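Local coordinates for protein arabinosyltransferase C (Mycobacterium tuberculosis, PDB 3PTY) that probably polymerises arabinose into the arabinan of arabinogalactan in the mycobacterial cell wall, its C-terminal extracellular domain being a lectin-like carbohydrate-binding module, at residues 162-173 with 205-215. Residues are numbered along the deposited sequence; the frame is centred on the assembly and turned at random.
Sequences APLLVVTAAGRF and APAWRNLRAPL. With PO4 (phosphate ion), chain D.
Antiparallel strands 164-171 and 209-214 are neighbours inside the nine-stranded sheet of the EmbC carbohydrate-binding module, with strands 195-202 and 240-242 flanking the pair. Leu165 with Ala213, Val167 with Leu211 and Ala169 with Arg209 form hydrogen-bonded pairs; Leu215 N to Pro163 O and Gly171 N to Pro206 O extend the bonding beyond them. On the face bearing Leu165, Val167 and Ala169 the packing is apolar: Leu211 CD1 meets Ala169 CB at 3.5 Å, while Leu211 CD2 reaches the edge of the Phe173 ring.

The opposite face is more polar. Thr168 and Asn210 run alongside each other, and Thr168 OG1 donates to Asn210 OD1 at 2.7 Å, almost in line with the C=O bond (angle 169°); Arg246 bonds both oxygens. With Thr168 chi1 at -65°, OG1 lies beside the backbone N and CG2 is directed to Trp208 CE3, 3.5 Å away. The Trp208 indole receives Ala170 CB over one face as a CH-pi contact, 3.8 Å from the centroid of the six-membered ring.

At the start of strand 209-214, Arg209 bends at chi2 (-110°) and grips Gly171 O end-on, through NH1 at 2.9 Å and NH2 at 3.0 Å. NH1 lies on a lone pair of that oxygen, whereas NH2 sits above the carbonyl plane. NH1 also bonds Ala207 O, and NE forms a salt bridge with Asp201. Arg172 lays one guanidinium face against Pro206 CG (3.4 Å from NH2) and binds a phosphate, probably from the crystallisation liquor, edge-on through NH1 and NH2; NH1 also bonds Gln237 O, and Trp239 NE1 holds the same phosphate.

With all three nitrogens engaged, the buried Arg209 guanidinium is fixed in rotation and ties the loop carrying Ala207 to Gly171, while Asp201 probably offsets its charge.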
ATOM      1  N   ALA A 162     -21.394 -12.467  12.686  1.00 30.01           N
ATOM      2  CA  ALA A 162     -20.144 -12.334  13.425  1.00 28.74           C
ATOM      3  C   ALA A 162     -20.508 -12.172  14.901  1.00 30.90           C
ATOM      4  O   ALA A 162     -21.569 -11.636  15.217  1.00 28.22           O
ATOM      5  CB  ALA A 162     -19.355 -11.130  12.935  1.00 26.93           C
ATOM      6  N   PRO A 163     -19.637 -12.641  15.809  1.00 32.10           N
ATOM      7  CA  PRO A 163     -19.934 -12.554  17.244  1.00 30.11           C
ATOM      8  C   PRO A 163     -19.563 -11.178  17.796  1.00 24.01           C
ATOM      9  O   PRO A 163     -18.894 -11.084  18.825  1.00 23.51           O
ATOM     10  CB  PRO A 163     -19.015 -13.615  17.845  1.00 28.86           C
ATOM     11  CG  PRO A 163     -17.817 -13.614  16.934  1.00 32.82           C
ATOM     12  CD  PRO A 163     -18.325 -13.266  15.550  1.00 29.93           C
ATOM     13  N   LEU A 164     -19.997 -10.125  17.112  1.00 19.40           N
ATOM     14  CA  LEU A 164     -19.610  -8.768  17.480  1.00 18.82           C
ATOM     15  C   LEU A 164     -20.803  -7.839  17.433  1.00 21.55           C
ATOM     16  O   LEU A 164     -21.693  -8.003  16.600  1.00 21.54           O
ATOM     17  CB  LEU A 164     -18.590  -8.226  16.478  1.00 21.05           C
ATOM     18  CG  LEU A 164     -17.259  -8.953  16.288  1.00 23.76           C
ATOM     19  CD1 LEU A 164     -16.532  -8.351  15.095  1.00 21.52           C
ATOM     20  CD2 LEU A 164     -16.411  -8.849  17.547  1.00 21.31           C
ATOM     21  N   LEU A 165     -20.799  -6.846  18.315  1.00 18.50           N
ATOM     22  CA  LEU A 165     -21.713  -5.723  18.202  1.00 21.32           C
ATOM     23  C   LEU A 165     -20.882  -4.615  17.574  1.00 21.95           C
ATOM     24  O   LEU A 165     -19.818  -4.261  18.088  1.00 21.82           O
ATOM     25  CB  LEU A 165     -22.213  -5.313  19.587  1.00 25.55           C
ATOM     26  CG  LEU A 165     -23.314  -4.258  19.754  1.00 27.05           C
ATOM     27  CD1 LEU A 165     -22.870  -2.883  19.262  1.00 20.51           C
ATOM     28  CD2 LEU A 165     -24.592  -4.690  19.074  1.00 30.00           C
ATOM     29  N   VAL A 166     -21.345  -4.084  16.450  1.00 20.11           N
ATOM     30  CA  VAL A 166     -20.535  -3.146  15.684  1.00 17.76           C
ATOM     31  C   VAL A 166     -21.239  -1.811  15.529  1.00 20.12           C
ATOM     32  O   VAL A 166     -22.454  -1.756  15.343  1.00 18.40           O
ATOM     33  CB  VAL A 166     -20.194  -3.723  14.293  1.00 22.03           C
ATOM     34  CG1 VAL A 166     -19.644  -2.636  13.363  1.00 18.32           C
ATOM     35  CG2 VAL A 166     -19.207  -4.875  14.440  1.00 19.40           C
ATOM     36  N   VAL A 167     -20.465  -0.735  15.611  1.00 18.38           N
ATOM     37  CA  VAL A 167     -20.978   0.597  15.334  1.00 15.66           C
ATOM     38  C   VAL A 167     -20.029   1.295  14.368  1.00 18.23           C
ATOM     39  O   VAL A 167     -18.843   1.427  14.648  1.00 18.31           O
ATOM     40  CB  VAL A 167     -21.077   1.433  16.625  1.00 16.83           C
ATOM     41  CG1 VAL A 167     -21.342   2.899  16.295  1.00 17.32           C
ATOM     42  CG2 VAL A 167     -22.161   0.867  17.537  1.00 16.82           C
ATOM     43  N   THR A 168     -20.545   1.724  13.223  1.00 12.95           N
ATOM     44  CA  THR A 168     -19.746   2.551  12.318  1.00 14.90           C
ATOM     45  C   THR A 168     -19.635   3.978  12.869  1.00 20.01           C
ATOM     46  O   THR A 168     -20.648   4.615  13.169  1.00 21.03           O
ATOM     47  CB  THR A 168     -20.341   2.550  10.914  1.00 16.54           C
ATOM     48  OG1 THR A 168     -20.259   1.220  10.385  1.00 19.82           O
ATOM     49  CG2 THR A 168     -19.576   3.512   9.998  1.00 16.97           C
ATOM     50  N   ALA A 169     -18.405   4.467  13.018  1.00 16.37           N
ATOM     51  CA  ALA A 169     -18.156   5.747  13.683  1.00 17.75           C
ATOM     52  C   ALA A 169     -17.055   6.529  12.983  1.00 20.66           C
ATOM     53  O   ALA A 169     -16.232   5.954  12.272  1.00 17.76           O
ATOM     54  CB  ALA A 169     -17.764   5.510  15.156  1.00 16.20           C
ATOM     55  N   ALA A 170     -17.045   7.844  13.190  1.00 20.80           N
ATOM     56  CA  ALA A 170     -15.968   8.694  12.695  1.00 20.24           C
ATOM     57  C   ALA A 170     -15.530   9.646  13.793  1.00 22.31           C
ATOM     58  O   ALA A 170     -16.210   9.778  14.814  1.00 20.61           O
ATOM     59  CB  ALA A 170     -16.421   9.481  11.454  1.00 19.14           C
ATOM     60  N   GLY A 171     -14.394  10.305  13.585  1.00 20.73           N
ATOM     61  CA  GLY A 171     -13.917  11.299  14.528  1.00 23.47           C
ATOM     62  C   GLY A 171     -12.678  10.886  15.296  1.00 23.78           C
ATOM     63  O   GLY A 171     -12.056   9.868  14.995  1.00 25.19           O
ATOM     64  N   ARG A 172     -12.309  11.691  16.286  1.00 24.83           N
ATOM     65  CA  ARG A 172     -11.183  11.362  17.154  1.00 28.52           C
ATOM     66  C   ARG A 172     -11.668  11.360  18.582  1.00 26.85           C
ATOM     67  O   ARG A 172     -12.166  12.371  19.078  1.00 28.94           O
ATOM     68  CB  ARG A 172     -10.049  12.380  17.008  1.00 30.98           C
ATOM     69  CG  ARG A 172      -9.495  12.515  15.605  1.00 35.07           C
ATOM     70  CD  ARG A 172      -8.321  13.494  15.607  1.00 39.71           C
ATOM     71  NE  ARG A 172      -7.902  13.858  14.258  1.00 34.11           N
ATOM     72  CZ  ARG A 172      -8.585  14.677  13.467  1.00 39.78           C
ATOM     73  NH1 ARG A 172      -9.727  15.209  13.889  1.00 36.83           N
ATOM     74  NH2 ARG A 172      -8.132  14.960  12.252  1.00 39.22           N
ATOM     75  N   PHE A 173     -11.527  10.227  19.252  1.00 26.33           N
ATOM     76  CA  PHE A 173     -12.022  10.114  20.613  1.00 28.10           C
ATOM     77  C   PHE A 173     -11.318   8.982  21.332  1.00 29.51           C
ATOM     78  O   PHE A 173     -10.783   8.079  20.696  1.00 28.24           O
ATOM     79  CB  PHE A 173     -13.542   9.891  20.610  1.00 24.15           C
ATOM     80  CG  PHE A 173     -13.997   8.805  19.666  1.00 22.37           C
ATOM     81  CD1 PHE A 173     -14.049   7.480  20.082  1.00 26.57           C
ATOM     82  CD2 PHE A 173     -14.362   9.108  18.365  1.00 19.06           C
ATOM     83  CE1 PHE A 173     -14.459   6.484  19.218  1.00 25.83           C
ATOM     84  CE2 PHE A 173     -14.782   8.115  17.495  1.00 21.78           C
ATOM     85  CZ  PHE A 173     -14.831   6.803  17.919  1.00 24.38           C
ATOM     86  N   ALA A 205      -8.210   7.024  12.303  1.00 31.13           N
ATOM     87  CA  ALA A 205      -9.050   8.171  12.631  1.00 31.35           C
ATOM     88  C   ALA A 205      -8.543   9.387  11.856  1.00 33.77           C
ATOM     89  O   ALA A 205      -7.356   9.470  11.549  1.00 33.86           O
ATOM     90  CB  ALA A 205      -9.008   8.441  14.124  1.00 31.17           C
ATOM     91  N   PRO A 206      -9.429  10.350  11.565  1.00 31.50           N
ATOM     92  CA  PRO A 206     -10.833  10.423  11.985  1.00 25.55           C
ATOM     93  C   PRO A 206     -11.797   9.808  10.973  1.00 27.23           C
ATOM     94  O   PRO A 206     -13.010   9.984  11.105  1.00 24.22           O
ATOM     95  CB  PRO A 206     -11.073  11.928  12.066  1.00 30.12           C
ATOM     96  CG  PRO A 206     -10.178  12.501  10.986  1.00 33.64           C
ATOM     97  CD  PRO A 206      -9.025  11.538  10.789  1.00 33.49           C
ATOM     98  N   ALA A 207     -11.271   9.090   9.983  1.00 24.32           N
ATOM     99  CA  ALA A 207     -12.107   8.474   8.954  1.00 26.47           C
ATOM    100  C   ALA A 207     -13.118   7.482   9.534  1.00 26.36           C
ATOM    101  O   ALA A 207     -12.918   6.940  10.621  1.00 23.78           O
ATOM    102  CB  ALA A 207     -11.231   7.771   7.915  1.00 30.44           C
ATOM    103  N   TRP A 208     -14.202   7.250   8.798  1.00 20.10           N
ATOM    104  CA  TRP A 208     -15.170   6.224   9.163  1.00 22.45           C
ATOM    105  C   TRP A 208     -14.496   4.876   9.405  1.00 26.52           C
ATOM    106  O   TRP A 208     -13.583   4.486   8.678  1.00 21.15           O
ATOM    107  CB  TRP A 208     -16.212   6.057   8.058  1.00 23.56           C
ATOM    108  CG  TRP A 208     -17.184   7.195   7.957  1.00 22.74           C
ATOM    109  CD1 TRP A 208     -17.218   8.154   6.985  1.00 26.05           C
ATOM    110  CD2 TRP A 208     -18.269   7.487   8.848  1.00 18.40           C
ATOM    111  NE1 TRP A 208     -18.252   9.025   7.221  1.00 24.56           N
ATOM    112  CE2 TRP A 208     -18.915   8.640   8.354  1.00 24.39           C
ATOM    113  CE3 TRP A 208     -18.755   6.889  10.017  1.00 20.49           C
ATOM    114  CZ2 TRP A 208     -20.019   9.210   8.987  1.00 24.02           C
ATOM    115  CZ3 TRP A 208     -19.852   7.453  10.647  1.00 23.44           C
ATOM    116  CH2 TRP A 208     -20.473   8.605  10.130  1.00 27.71           C
ATOM    117  N   ARG A 209     -14.944   4.162  10.430  1.00 20.22           N
ATOM    118  CA  ARG A 209     -14.447   2.812  10.661  1.00 17.91           C
ATOM    119  C   ARG A 209     -15.441   2.053  11.512  1.00 20.80           C
ATOM    120  O   ARG A 209     -16.431   2.622  11.966  1.00 21.36           O
ATOM    121  CB  ARG A 209     -13.065   2.827  11.323  1.00 20.36           C
ATOM    122  CG  ARG A 209     -13.048   3.389  12.744  1.00 22.20           C
ATOM    123  CD  ARG A 209     -12.355   4.723  12.773  1.00 26.13           C
ATOM    124  NE  ARG A 209     -12.109   5.219  14.124  1.00 24.64           N
ATOM    125  CZ  ARG A 209     -12.165   6.507  14.440  1.00 22.48           C
ATOM    126  NH1 ARG A 209     -12.464   7.403  13.505  1.00 18.80           N
ATOM    127  NH2 ARG A 209     -11.933   6.903  15.679  1.00 25.03           N
ATOM    128  N   ASN A 210     -15.180   0.767  11.719  1.00 16.43           N
ATOM    129  CA  ASN A 210     -16.082  -0.073  12.485  1.00 19.24           C
ATOM    130  C   ASN A 210     -15.568  -0.335  13.891  1.00 23.42           C
ATOM    131  O   ASN A 210     -14.576  -1.036  14.068  1.00 21.10           O
ATOM    132  CB  ASN A 210     -16.323  -1.395  11.745  1.00 16.69           C
ATOM    133  CG  ASN A 210     -17.144  -1.202  10.486  1.00 22.10           C
ATOM    134  OD1 ASN A 210     -18.200  -0.577  10.523  1.00 22.52           O
ATOM    135  ND2 ASN A 210     -16.657  -1.719   9.364  1.00 18.43           N
ATOM    136  N   LEU A 211     -16.238   0.243  14.886  1.00 19.16           N
ATOM    137  CA  LEU A 211     -15.949  -0.064  16.283  1.00 17.86           C
ATOM    138  C   LEU A 211     -16.527  -1.441  16.585  1.00 18.98           C
ATOM    139  O   LEU A 211     -17.605  -1.776  16.097  1.00 20.13           O
ATOM    140  CB  LEU A 211     -16.582   0.978  17.211  1.00 17.62           C
ATOM    141  CG  LEU A 211     -16.317   2.459  16.917  1.00 20.43           C
ATOM    142  CD1 LEU A 211     -17.129   3.334  17.864  1.00 19.69           C
ATOM    143  CD2 LEU A 211     -14.835   2.783  17.016  1.00 22.22           C
ATOM    144  N   ARG A 212     -15.819  -2.241  17.381  1.00 19.72           N
ATOM    145  CA  ARG A 212     -16.267  -3.606  17.652  1.00 19.56           C
ATOM    146  C   ARG A 212     -16.274  -3.928  19.133  1.00 21.94           C
ATOM    147  O   ARG A 212     -15.323  -3.621  19.856  1.00 21.92           O
ATOM    148  CB  ARG A 212     -15.408  -4.653  16.926  1.00 25.13           C
ATOM    149  CG  ARG A 212     -15.168  -4.392  15.447  1.00 26.56           C
ATOM    150  CD  ARG A 212     -13.699  -4.077  15.182  1.00 23.59           C
ATOM    151  NE  ARG A 212     -13.471  -3.561  13.831  1.00 23.94           N
ATOM    152  CZ  ARG A 212     -12.816  -4.214  12.877  1.00 22.56           C
ATOM    153  NH1 ARG A 212     -12.309  -5.417  13.125  1.00 16.27           N
ATOM    154  NH2 ARG A 212     -12.647  -3.652  11.685  1.00 21.52           N
ATOM    155  N   ALA A 213     -17.351  -4.573  19.565  1.00 18.70           N
ATOM    156  CA  ALA A 213     -17.488  -5.043  20.936  1.00 20.61           C
ATOM    157  C   ALA A 213     -17.897  -6.510  20.887  1.00 22.85           C
ATOM    158  O   ALA A 213     -18.917  -6.848  20.292  1.00 24.63           O
ATOM    159  CB  ALA A 213     -18.549  -4.215  21.663  1.00 21.40           C
ATOM    160  N   PRO A 214     -17.106  -7.394  21.515  1.00 24.53           N
ATOM    161  CA  PRO A 214     -17.426  -8.824  21.480  1.00 24.74           C
ATOM    162  C   PRO A 214     -18.757  -9.102  22.168  1.00 21.83           C
ATOM    163  O   PRO A 214     -18.962  -8.667  23.303  1.00 23.23           O
ATOM    164  CB  PRO A 214     -16.274  -9.454  22.279  1.00 29.18           C
ATOM    165  CG  PRO A 214     -15.795  -8.330  23.165  1.00 38.08           C
ATOM    166  CD  PRO A 214     -15.865  -7.136  22.262  1.00 30.55           C
ATOM    167  N   LEU A 215     -19.654  -9.811  21.492  1.00 19.74           N
ATOM    168  CA  LEU A 215     -20.940 -10.158  22.093  1.00 22.59           C
ATOM    169  C   LEU A 215     -20.753 -10.983  23.360  1.00 27.44           C
ATOM    170  O   LEU A 215     -21.603 -10.964  24.250  1.00 25.66           O
ATOM    171  CB  LEU A 215     -21.823 -10.926  21.103  1.00 25.33           C
ATOM    172  CG  LEU A 215     -22.370 -10.127  19.917  1.00 25.85           C
ATOM    173  CD1 LEU A 215     -23.136 -11.054  18.972  1.00 26.55           C
ATOM    174  CD2 LEU A 215     -23.269  -8.985  20.405  1.00 20.98           C
TER
HETATM  175  P   PO4 D   2     -11.050  16.741  10.825  1.00 66.87           P
HETATM  176  O1  PO4 D   2      -9.578  16.578  10.514  1.00 68.79           O
HETATM  177  O2  PO4 D   2     -11.817  15.565  10.259  1.00 61.12           O
HETATM  178  O3  PO4 D   2     -11.559  18.017  10.189  1.00 66.68           O
HETATM  179  O4  PO4 D   2     -11.243  16.815  12.323  1.00 53.77           O